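Local coordinates for 8-demethyl-8-aminoriboflavin-5'-phosphate synthase (Streptomyces davawensis, PDB 5MLD), which replaces the C-8 methyl group of riboflavin-5'-phosphate with an amino group taken from glutamate, a step in the biosynthesis of the antibiotic roseoflavin, at residues A2-P16 and Y32-D46. Residues are numbered along the deposited sequence; the frame is centred on the assembly and turned at random.
Sequences ALKALILNTTLRRSP and YEKEGIETEVVRVID. With 8DP (8-demethyl-8-aminoriboflavin-5'-phosphate), chain I.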
ATOM      1  N   ALA A   2      20.793  18.482 -25.242  1.00 35.41           N
ATOM      2  CA  ALA A   2      19.556  17.725 -25.358  1.00 39.55           C
ATOM      3  C   ALA A   2      19.095  17.246 -23.990  1.00 31.66           C
ATOM      4  O   ALA A   2      19.880  17.187 -23.039  1.00 38.44           O
ATOM      5  CB  ALA A   2      19.739  16.540 -26.299  1.00 32.90           C
ATOM      6  N   LEU A   3      17.815  16.912 -23.898  1.00 24.05           N
ATOM      7  CA  LEU A   3      17.284  16.305 -22.690  1.00 23.47           C
ATOM      8  C   LEU A   3      17.859  14.904 -22.502  1.00 23.07           C
ATOM      9  O   LEU A   3      18.224  14.226 -23.468  1.00 26.33           O
ATOM     10  CB  LEU A   3      15.762  16.233 -22.765  1.00 25.47           C
ATOM     11  CG  LEU A   3      15.057  17.584 -22.875  1.00 27.31           C
ATOM     12  CD1 LEU A   3      13.623  17.335 -23.251  1.00 30.50           C
ATOM     13  CD2 LEU A   3      15.132  18.278 -21.548  1.00 30.45           C
ATOM     14  N   LYS A   4      17.930  14.470 -21.246  1.00 20.24           N
ATOM     15  CA  LYS A   4      18.521  13.186 -20.899  1.00 21.22           C
ATOM     16  C   LYS A   4      17.543  12.380 -20.068  1.00 20.22           C
ATOM     17  O   LYS A   4      16.916  12.915 -19.149  1.00 18.33           O
ATOM     18  CB  LYS A   4      19.828  13.351 -20.098  1.00 22.61           C
ATOM     19  CG  LYS A   4      20.878  14.179 -20.804  1.00 26.29           C
ATOM     20  CD  LYS A   4      21.999  14.529 -19.857  1.00 34.33           C
ATOM     21  CE  LYS A   4      22.794  15.709 -20.388  1.00 43.01           C
ATOM     22  NZ  LYS A   4      24.222  15.364 -20.636  1.00 45.84           N
ATOM     23  N   ALA A   5      17.450  11.085 -20.373  1.00 18.59           N
ATOM     24  CA  ALA A   5      16.682  10.138 -19.579  1.00 16.68           C
ATOM     25  C   ALA A   5      17.645   9.157 -18.928  1.00 20.12           C
ATOM     26  O   ALA A   5      18.479   8.560 -19.611  1.00 21.12           O
ATOM     27  CB  ALA A   5      15.674   9.384 -20.445  1.00 17.22           C
ATOM     28  N   LEU A   6      17.527   8.993 -17.616  1.00 18.65           N
ATOM     29  CA  LEU A   6      18.357   8.068 -16.863  1.00 18.73           C
ATOM     30  C   LEU A   6      17.461   6.927 -16.403  1.00 18.23           C
ATOM     31  O   LEU A   6      16.476   7.162 -15.703  1.00 18.90           O
ATOM     32  CB  LEU A   6      19.013   8.761 -15.675  1.00 16.06           C
ATOM     33  CG  LEU A   6      19.865   7.834 -14.804  1.00 18.87           C
ATOM     34  CD1 LEU A   6      21.037   7.229 -15.615  1.00 16.18           C
ATOM     35  CD2 LEU A   6      20.338   8.573 -13.579  1.00 20.45           C
ATOM     36  N   ILE A   7      17.785   5.703 -16.814  1.00 17.08           N
ATOM     37  CA  ILE A   7      16.987   4.523 -16.481  1.00 15.32           C
ATOM     38  C   ILE A   7      17.801   3.683 -15.518  1.00 16.92           C
ATOM     39  O   ILE A   7      18.906   3.260 -15.860  1.00 16.57           O
ATOM     40  CB  ILE A   7      16.616   3.713 -17.730  1.00 17.31           C
ATOM     41  CG1 ILE A   7      15.953   4.639 -18.775  1.00 19.33           C
ATOM     42  CG2 ILE A   7      15.701   2.545 -17.329  1.00 15.68           C
ATOM     43  CD1 ILE A   7      15.713   4.002 -20.149  1.00 18.97           C
ATOM     44  N   LEU A   8      17.271   3.447 -14.320  1.00 13.47           N
ATOM     45  CA  LEU A   8      17.993   2.698 -13.289  1.00 17.86           C
ATOM     46  C   LEU A   8      17.381   1.305 -13.201  1.00 15.45           C
ATOM     47  O   LEU A   8      16.261   1.146 -12.712  1.00 17.75           O
ATOM     48  CB  LEU A   8      17.930   3.399 -11.930  1.00 16.80           C
ATOM     49  CG  LEU A   8      18.459   4.833 -11.915  1.00 20.06           C
ATOM     50  CD1 LEU A   8      18.357   5.411 -10.498  1.00 18.50           C
ATOM     51  CD2 LEU A   8      19.891   4.875 -12.429  1.00 19.03           C
ATOM     52  N   ASN A   9      18.104   0.301 -13.701  1.00 14.02           N
ATOM     53  CA  ASN A   9      17.689  -1.082 -13.502  1.00 17.10           C
ATOM     54  C   ASN A   9      18.078  -1.480 -12.084  1.00 17.32           C
ATOM     55  O   ASN A   9      19.269  -1.574 -11.763  1.00 15.20           O
ATOM     56  CB  ASN A   9      18.345  -2.007 -14.525  1.00 15.18           C
ATOM     57  CG  ASN A   9      17.819  -3.409 -14.426  1.00 17.71           C
ATOM     58  OD1 ASN A   9      17.285  -3.791 -13.387  1.00 16.63           O
ATOM     59  ND2 ASN A   9      17.951  -4.179 -15.497  1.00 16.95           N
ATOM     60  N   THR A  10      17.079  -1.732 -11.236  1.00 14.01           N
ATOM     61  CA  THR A  10      17.357  -2.016  -9.831  1.00 15.99           C
ATOM     62  C   THR A  10      17.279  -3.510  -9.510  1.00 14.95           C
ATOM     63  O   THR A  10      17.053  -3.880  -8.350  1.00 16.16           O
ATOM     64  CB  THR A  10      16.418  -1.196  -8.938  1.00 13.26           C
ATOM     65  OG1 THR A  10      15.062  -1.477  -9.273  1.00 14.15           O
ATOM     66  CG2 THR A  10      16.644   0.316  -9.197  1.00 17.44           C
ATOM     67  N   THR A  11      17.488  -4.366 -10.512  1.00 14.78           N
ATOM     68  CA  THR A  11      17.602  -5.800 -10.276  1.00 17.15           C
ATOM     69  C   THR A  11      18.710  -6.105  -9.269  1.00 17.73           C
ATOM     70  O   THR A  11      19.690  -5.366  -9.137  1.00 13.49           O
ATOM     71  CB  THR A  11      17.901  -6.532 -11.592  1.00 19.98           C
ATOM     72  OG1 THR A  11      18.011  -7.935 -11.340  1.00 14.92           O
ATOM     73  CG2 THR A  11      19.218  -6.039 -12.202  1.00 15.95           C
ATOM     74  N   LEU A  12      18.560  -7.230  -8.574  1.00 16.74           N
ATOM     75  CA  LEU A  12      19.536  -7.659  -7.583  1.00 15.11           C
ATOM     76  C   LEU A  12      20.649  -8.526  -8.153  1.00 17.72           C
ATOM     77  O   LEU A  12      21.569  -8.882  -7.407  1.00 18.67           O
ATOM     78  CB  LEU A  12      18.833  -8.421  -6.455  1.00 15.86           C
ATOM     79  CG  LEU A  12      17.868  -7.531  -5.680  1.00 18.56           C
ATOM     80  CD1 LEU A  12      17.161  -8.354  -4.610  1.00 23.76           C
ATOM     81  CD2 LEU A  12      18.596  -6.347  -5.062  1.00 21.61           C
ATOM     82  N   ARG A  13      20.602  -8.868  -9.434  1.00 17.45           N
ATOM     83  CA  ARG A  13      21.641  -9.698 -10.031  1.00 18.67           C
ATOM     84  C   ARG A  13      22.646  -8.821 -10.777  1.00 21.69           C
ATOM     85  O   ARG A  13      22.262  -7.963 -11.573  1.00 18.07           O
ATOM     86  CB  ARG A  13      21.030 -10.759 -10.947  1.00 16.91           C
ATOM     87  CG  ARG A  13      20.414 -10.243 -12.244  1.00 19.43           C
ATOM     88  CD  ARG A  13      19.446 -11.258 -12.834  1.00 22.95           C
ATOM     89  NE  ARG A  13      18.181 -11.239 -12.117  1.00 22.61           N
ATOM     90  CZ  ARG A  13      17.770 -12.160 -11.252  1.00 23.79           C
ATOM     91  NH1 ARG A  13      18.524 -13.221 -10.971  1.00 22.26           N
ATOM     92  NH2 ARG A  13      16.589 -12.004 -10.656  1.00 20.88           N
ATOM     93  N   ARG A  14      23.929  -9.046 -10.501  1.00 16.82           N
ATOM     94  CA  ARG A  14      25.013  -8.259 -11.078  1.00 16.61           C
ATOM     95  C   ARG A  14      25.172  -8.540 -12.572  1.00 17.79           C
ATOM     96  O   ARG A  14      25.010  -9.675 -13.023  1.00 19.46           O
ATOM     97  CB  ARG A  14      26.314  -8.593 -10.331  1.00 21.52           C
ATOM     98  CG  ARG A  14      27.603  -7.957 -10.877  1.00 26.75           C
ATOM     99  CD  ARG A  14      28.805  -8.193  -9.911  1.00 20.99           C
ATOM    100  NE  ARG A  14      28.639  -7.499  -8.631  1.00 23.80           N
ATOM    101  CZ  ARG A  14      29.015  -6.243  -8.416  1.00 28.79           C
ATOM    102  NH1 ARG A  14      29.584  -5.548  -9.394  1.00 28.50           N
ATOM    103  NH2 ARG A  14      28.822  -5.672  -7.233  1.00 28.12           N
ATOM    104  N   SER A  15      25.503  -7.503 -13.349  1.00 18.79           N
ATOM    105  CA  SER A  15      25.750  -7.705 -14.779  1.00 17.57           C
ATOM    106  C   SER A  15      26.893  -8.705 -14.971  1.00 18.39           C
ATOM    107  O   SER A  15      27.870  -8.690 -14.210  1.00 20.16           O
ATOM    108  CB  SER A  15      26.110  -6.391 -15.488  1.00 20.36           C
ATOM    109  OG  SER A  15      25.079  -5.433 -15.339  1.00 20.60           O
ATOM    110  N   PRO A  16      26.814  -9.524 -16.024  1.00 18.50           N
ATOM    111  CA  PRO A  16      25.815  -9.525 -17.108  1.00 18.96           C
ATOM    112  C   PRO A  16      24.655 -10.509 -16.927  1.00 20.97           C
ATOM    113  O   PRO A  16      24.045 -10.882 -17.921  1.00 19.00           O
ATOM    114  CB  PRO A  16      26.648  -9.935 -18.322  1.00 23.93           C
ATOM    115  CG  PRO A  16      27.616 -10.940 -17.727  1.00 20.68           C
ATOM    116  CD  PRO A  16      27.970 -10.379 -16.352  1.00 18.49           C
ATOM    117  N   TYR A  32      12.828   6.379 -26.516  1.00 16.92           N
ATOM    118  CA  TYR A  32      13.336   7.670 -26.053  1.00 19.14           C
ATOM    119  C   TYR A  32      14.276   8.284 -27.081  1.00 21.20           C
ATOM    120  O   TYR A  32      14.206   9.489 -27.349  1.00 22.64           O
ATOM    121  CB  TYR A  32      14.056   7.538 -24.711  1.00 18.62           C
ATOM    122  CG  TYR A  32      13.156   7.591 -23.499  1.00 17.36           C
ATOM    123  CD1 TYR A  32      12.359   8.695 -23.260  1.00 19.18           C
ATOM    124  CD2 TYR A  32      13.099   6.526 -22.591  1.00 19.79           C
ATOM    125  CE1 TYR A  32      11.530   8.754 -22.164  1.00 18.92           C
ATOM    126  CE2 TYR A  32      12.275   6.575 -21.485  1.00 18.36           C
ATOM    127  CZ  TYR A  32      11.490   7.698 -21.272  1.00 19.99           C
ATOM    128  OH  TYR A  32      10.648   7.771 -20.196  1.00 18.63           O
ATOM    129  N   GLU A  33      15.149   7.465 -27.683  1.00 16.10           N
ATOM    130  CA  GLU A  33      16.090   7.996 -28.663  1.00 23.75           C
ATOM    131  C   GLU A  33      15.360   8.572 -29.875  1.00 22.26           C
ATOM    132  O   GLU A  33      15.797   9.588 -30.435  1.00 24.98           O
ATOM    133  CB  GLU A  33      17.090   6.911 -29.079  1.00 21.23           C
ATOM    134  CG  GLU A  33      18.002   6.420 -27.936  1.00 20.49           C
ATOM    135  CD  GLU A  33      18.998   7.470 -27.402  1.00 26.01           C
ATOM    136  OE1 GLU A  33      19.159   8.542 -28.023  1.00 24.20           O
ATOM    137  OE2 GLU A  33      19.648   7.221 -26.352  1.00 23.06           O
ATOM    138  N   LYS A  34      14.252   7.943 -30.296  1.00 21.11           N
ATOM    139  CA  LYS A  34      13.443   8.506 -31.382  1.00 23.03           C
ATOM    140  C   LYS A  34      12.830   9.844 -30.991  1.00 30.01           C
ATOM    141  O   LYS A  34      12.555  10.676 -31.867  1.00 25.39           O
ATOM    142  CB  LYS A  34      12.312   7.556 -31.792  1.00 23.10           C
ATOM    143  CG  LYS A  34      12.729   6.227 -32.394  1.00 28.87           C
ATOM    144  CD  LYS A  34      11.510   5.340 -32.601  1.00 26.39           C
ATOM    145  CE  LYS A  34      11.880   3.979 -33.199  1.00 27.47           C
ATOM    146  NZ  LYS A  34      12.522   4.096 -34.551  1.00 25.45           N
ATOM    147  N   GLU A  35      12.561  10.048 -29.692  1.00 22.33           N
ATOM    148  CA  GLU A  35      12.087  11.329 -29.170  1.00 27.11           C
ATOM    149  C   GLU A  35      13.185  12.383 -29.102  1.00 29.42           C
ATOM    150  O   GLU A  35      12.905  13.525 -28.707  1.00 24.82           O
ATOM    151  CB  GLU A  35      11.487  11.156 -27.765  1.00 23.64           C
ATOM    152  CG  GLU A  35      10.151  10.428 -27.718  1.00 25.07           C
ATOM    153  CD  GLU A  35       8.960  11.361 -27.954  1.00 32.41           C
ATOM    154  OE1 GLU A  35       9.166  12.579 -28.181  1.00 30.25           O
ATOM    155  OE2 GLU A  35       7.813  10.876 -27.903  1.00 29.36           O
ATOM    156  N   GLY A  36      14.423  12.041 -29.443  1.00 24.12           N
ATOM    157  CA  GLY A  36      15.510  12.982 -29.275  1.00 25.65           C
ATOM    158  C   GLY A  36      16.021  13.092 -27.861  1.00 26.95           C
ATOM    159  O   GLY A  36      16.722  14.053 -27.532  1.00 25.95           O
ATOM    160  N   ILE A  37      15.689  12.138 -27.000  1.00 24.74           N
ATOM    161  CA  ILE A  37      16.098  12.176 -25.602  1.00 19.27           C
ATOM    162  C   ILE A  37      17.184  11.127 -25.413  1.00 24.97           C
ATOM    163  O   ILE A  37      16.955   9.934 -25.657  1.00 22.09           O
ATOM    164  CB  ILE A  37      14.897  11.965 -24.675  1.00 21.79           C
ATOM    165  CG1 ILE A  37      13.902  13.105 -24.926  1.00 25.97           C
ATOM    166  CG2 ILE A  37      15.333  11.901 -23.215  1.00 21.93           C
ATOM    167  CD1 ILE A  37      12.798  13.209 -23.955  1.00 28.07           C
ATOM    168  N   GLU A  38      18.379  11.586 -25.049  1.00 20.16           N
ATOM    169  CA  GLU A  38      19.523  10.699 -24.899  1.00 21.77           C
ATOM    170  C   GLU A  38      19.332   9.856 -23.650  1.00 20.66           C
ATOM    171  O   GLU A  38      18.976  10.382 -22.593  1.00 22.89           O
ATOM    172  CB  GLU A  38      20.814  11.499 -24.795  1.00 25.36           C
ATOM    173  CG  GLU A  38      20.953  12.575 -25.858  1.00 33.32           C
ATOM    174  CD  GLU A  38      22.251  13.340 -25.743  1.00 37.23           C
ATOM    175  OE1 GLU A  38      22.731  13.549 -24.605  1.00 36.12           O
ATOM    176  OE2 GLU A  38      22.797  13.721 -26.799  1.00 48.42           O
ATOM    177  N   THR A  39      19.560   8.553 -23.773  1.00 18.39           N
ATOM    178  CA  THR A  39      19.302   7.629 -22.676  1.00 18.91           C
ATOM    179  C   THR A  39      20.601   7.092 -22.103  1.00 22.67           C
ATOM    180  O   THR A  39      21.599   6.925 -22.814  1.00 26.18           O
ATOM    181  CB  THR A  39      18.446   6.447 -23.117  1.00 23.22           C
ATOM    182  OG1 THR A  39      19.146   5.698 -24.122  1.00 25.31           O
ATOM    183  CG2 THR A  39      17.140   6.932 -23.658  1.00 24.96           C
ATOM    184  N   GLU A  40      20.565   6.795 -20.812  1.00 22.33           N
ATOM    185  CA  GLU A  40      21.644   6.074 -20.154  1.00 20.61           C
ATOM    186  C   GLU A  40      21.009   5.055 -19.228  1.00 20.07           C
ATOM    187  O   GLU A  40      20.089   5.403 -18.483  1.00 20.22           O
ATOM    188  CB  GLU A  40      22.530   7.022 -19.355  1.00 23.44           C
ATOM    189  CG  GLU A  40      23.656   6.325 -18.627  1.00 22.69           C
ATOM    190  CD  GLU A  40      24.654   7.315 -18.071  1.00 36.16           C
ATOM    191  OE1 GLU A  40      24.301   8.516 -17.947  1.00 32.43           O
ATOM    192  OE2 GLU A  40      25.791   6.889 -17.769  1.00 38.65           O
ATOM    193  N   VAL A  41      21.487   3.814 -19.266  1.00 15.25           N
ATOM    194  CA  VAL A  41      20.998   2.763 -18.376  1.00 17.38           C
ATOM    195  C   VAL A  41      22.096   2.472 -17.368  1.00 17.85           C
ATOM    196  O   VAL A  41      23.250   2.245 -17.749  1.00 18.44           O
ATOM    197  CB  VAL A  41      20.618   1.480 -19.144  1.00 16.91           C
ATOM    198  CG1 VAL A  41      20.086   0.411 -18.164  1.00 16.41           C
ATOM    199  CG2 VAL A  41      19.608   1.751 -20.234  1.00 17.11           C
ATOM    200  N   VAL A  42      21.746   2.474 -16.088  1.00 18.01           N
ATOM    201  CA  VAL A  42      22.668   2.117 -15.015  1.00 16.62           C
ATOM    202  C   VAL A  42      22.048   0.962 -14.251  1.00 18.41           C
ATOM    203  O   VAL A  42      20.874   1.032 -13.876  1.00 15.46           O
ATOM    204  CB  VAL A  42      22.935   3.310 -14.081  1.00 18.11           C
ATOM    205  CG1 VAL A  42      23.651   2.861 -12.828  1.00 18.92           C
ATOM    206  CG2 VAL A  42      23.761   4.367 -14.819  1.00 20.59           C
ATOM    207  N   ARG A  43      22.811  -0.118 -14.059  1.00 15.01           N
ATOM    208  CA  ARG A  43      22.334  -1.218 -13.214  1.00 16.20           C
ATOM    209  C   ARG A  43      22.955  -0.997 -11.847  1.00 16.58           C
ATOM    210  O   ARG A  43      24.153  -1.216 -11.661  1.00 17.46           O
ATOM    211  CB  ARG A  43      22.690  -2.598 -13.762  1.00 16.18           C
ATOM    212  CG  ARG A  43      22.076  -3.664 -12.872  1.00 15.71           C
ATOM    213  CD  ARG A  43      22.409  -5.093 -13.357  1.00 15.78           C
ATOM    214  NE  ARG A  43      21.916  -5.362 -14.711  1.00 14.69           N
ATOM    215  CZ  ARG A  43      21.847  -6.578 -15.243  1.00 20.78           C
ATOM    216  NH1 ARG A  43      22.213  -7.623 -14.524  1.00 17.12           N
ATOM    217  NH2 ARG A  43      21.395  -6.761 -16.482  1.00 17.77           N
ATOM    218  N   VAL A  44      22.140  -0.515 -10.903  1.00 16.28           N
ATOM    219  CA  VAL A  44      22.688   0.092  -9.701  1.00 16.53           C
ATOM    220  C   VAL A  44      23.413  -0.934  -8.836  1.00 16.46           C
ATOM    221  O   VAL A  44      24.385  -0.589  -8.156  1.00 18.69           O
ATOM    222  CB  VAL A  44      21.576   0.821  -8.915  1.00 21.94           C
ATOM    223  CG1 VAL A  44      20.906   1.876  -9.794  1.00 19.34           C
ATOM    224  CG2 VAL A  44      20.537  -0.155  -8.430  1.00 19.76           C
ATOM    225  N   ILE A  45      22.991  -2.203  -8.873  1.00 17.09           N
ATOM    226  CA  ILE A  45      23.629  -3.230  -8.050  1.00 19.52           C
ATOM    227  C   ILE A  45      25.065  -3.493  -8.494  1.00 20.60           C
ATOM    228  O   ILE A  45      25.858  -4.054  -7.722  1.00 19.74           O
ATOM    229  CB  ILE A  45      22.795  -4.533  -8.057  1.00 17.81           C
ATOM    230  CG1 ILE A  45      23.167  -5.436  -6.879  1.00 18.44           C
ATOM    231  CG2 ILE A  45      22.949  -5.315  -9.363  1.00 15.23           C
ATOM    232  CD1 ILE A  45      22.672  -4.945  -5.561  1.00 19.74           C
ATOM    233  N   ASP A  46      25.435  -3.106  -9.717  1.00 15.43           N
ATOM    234  CA  ASP A  46      26.822  -3.274 -10.143  1.00 18.53           C
ATOM    235  C   ASP A  46      27.761  -2.340  -9.416  1.00 20.47           C
ATOM    236  O   ASP A  46      28.980  -2.527  -9.487  1.00 22.00           O
ATOM    237  CB  ASP A  46      26.995  -2.989 -11.633  1.00 13.99           C
ATOM    238  CG  ASP A  46      26.297  -4.000 -12.518  1.00 20.08           C
ATOM    239  OD1 ASP A  46      25.936  -5.095 -12.034  1.00 20.35           O
ATOM    240  OD2 ASP A  46      26.104  -3.681 -13.706  1.00 20.25           O
TER
HETATM  241  C4  8DP I 301      10.138 -11.063  -9.361  1.00 24.32           C
HETATM  242  C5  8DP I 301       9.412 -12.249  -8.715  1.00 16.85           C
HETATM  243  C8  8DP I 301      11.991 -12.662  -5.347  1.00 18.28           C
HETATM  244  N3  8DP I 301       8.272 -10.886  -4.783  1.00 17.75           N
HETATM  245  C2  8DP I 301      11.579 -10.928 -11.499  1.00 31.54           C
HETATM  246  N2  8DP I 301      13.294 -13.264  -5.479  1.00 20.46           N
HETATM  247  N1  8DP I 301       9.004 -11.798  -7.318  1.00 18.08           N
HETATM  248  C6  8DP I 301       9.861 -11.917  -6.273  1.00 17.90           C
HETATM  249  O6  8DP I 301      11.928 -12.618  -9.910  1.00 29.79           O
HETATM  250  N4  8DP I 301       6.927 -11.080  -8.154  1.00 16.45           N
HETATM  251  C12 8DP I 301       9.479 -11.477  -4.988  1.00 17.72           C
HETATM  252  C13 8DP I 301       7.795 -11.214  -7.120  1.00 18.15           C
HETATM  253  C14 8DP I 301       7.433 -10.752  -5.847  1.00 17.66           C
HETATM  254  C15 8DP I 301       6.172 -10.159  -5.702  1.00 17.03           C
HETATM  255  C16 8DP I 301       5.751 -10.515  -7.970  1.00 15.40           C
HETATM  256  C1  8DP I 301      13.073 -10.765 -11.796  1.00 19.02           C
HETATM  257  C3  8DP I 301      11.510 -11.289 -10.014  1.00 32.91           C
HETATM  258  C7  8DP I 301      11.122 -12.543  -6.451  1.00 17.69           C
HETATM  259  C9  8DP I 301      11.585 -12.199  -4.062  1.00 17.77           C
HETATM  260  O1  8DP I 301      15.219  -8.023 -13.516  1.00 16.05           O
HETATM  261  P1  8DP I 301      14.997  -9.297 -12.673  1.00 17.23           P
HETATM  262  O2  8DP I 301      15.475 -10.549 -13.489  1.00 17.43           O
HETATM  263  O3  8DP I 301      15.723  -9.223 -11.336  1.00 14.90           O
HETATM  264  O4  8DP I 301      13.410  -9.470 -12.425  1.00 18.76           O
HETATM  265  O5  8DP I 301      10.928  -9.756 -11.845  1.00 23.59           O
HETATM  266  O7  8DP I 301       9.665  -9.910  -9.378  1.00 16.96           O
HETATM  267  C10 8DP I 301      12.502 -12.325  -2.864  1.00 22.89           C
HETATM  268  C11 8DP I 301      10.355 -11.614  -3.901  1.00 18.12           C
HETATM  269  O8  8DP I 301       5.750  -9.666  -4.467  1.00 18.70           O
HETATM  270  N5  8DP I 301       5.367 -10.051  -6.765  1.00 14.61           N
HETATM  271  O9  8DP I 301       4.833 -10.351  -9.037  1.00 16.45           O
HETATM  272  O   HOH W   1      16.014  16.429 -26.441  1.00 34.02           O
HETATM  273  O   HOH W   2      20.528  -3.114  -9.986  1.00 16.93           O
HETATM  274  O   HOH W   3      22.330  -8.374 -18.764  1.00 35.78           O
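Ser15 and Asp46 meet through two bonds: Ser15 OG donates to the syn lone pair of Asp46 OD2 at 2.6 Å, and Ser15 N reaches OD1 at 2.8 Å, so each carboxylate oxygen has its own donor and the group's rotation is fixed. Beside them the Arg43 guanidinium slips between Ser15 OG over one face and Thr11 CG2 over the other. CG anti to the backbone N (chi1 -176°) and a bend at chi3 carry its chain there, bringing NH1 to Arg13 O at 3.0 Å, above that carbonyl's plane; Ser17 O takes NH1 as well. Asp46 CA and Ile45 O lie over one face of the Arg14 guanidinium, whose NH1 donates to Asp46 O at 3.1 Å and whose NH2 forms a salt bridge with Glu52 of a second subunit.

Residues 10-16 follow strand 4-9, which with helix 20-34 and the parallel strand 38-43 makes a beta-alpha-beta unit of the flavodoxin-like fold. Seven backbone hydrogen bonds join the strands, the first from Glu38 N to Leu3 O and the last from Val44 N to Asn9 O. The loop after strand 4-9 helps hold the flavin phosphate: Thr11 OG1 donates to 8DP O3 at 2.6 Å, and Arg13 NE and NH2 both donate to that oxygen. Behind Thr11, Asn9 OD1 accepts a hydrogen bond from Thr11 N at 2.9 Å, an Asx turn. At the far end, Ala5 CB sits over the centre of the Tyr32 ring, 4.2 Å from its centroid, and Tyr32 OH bonds to Thr196.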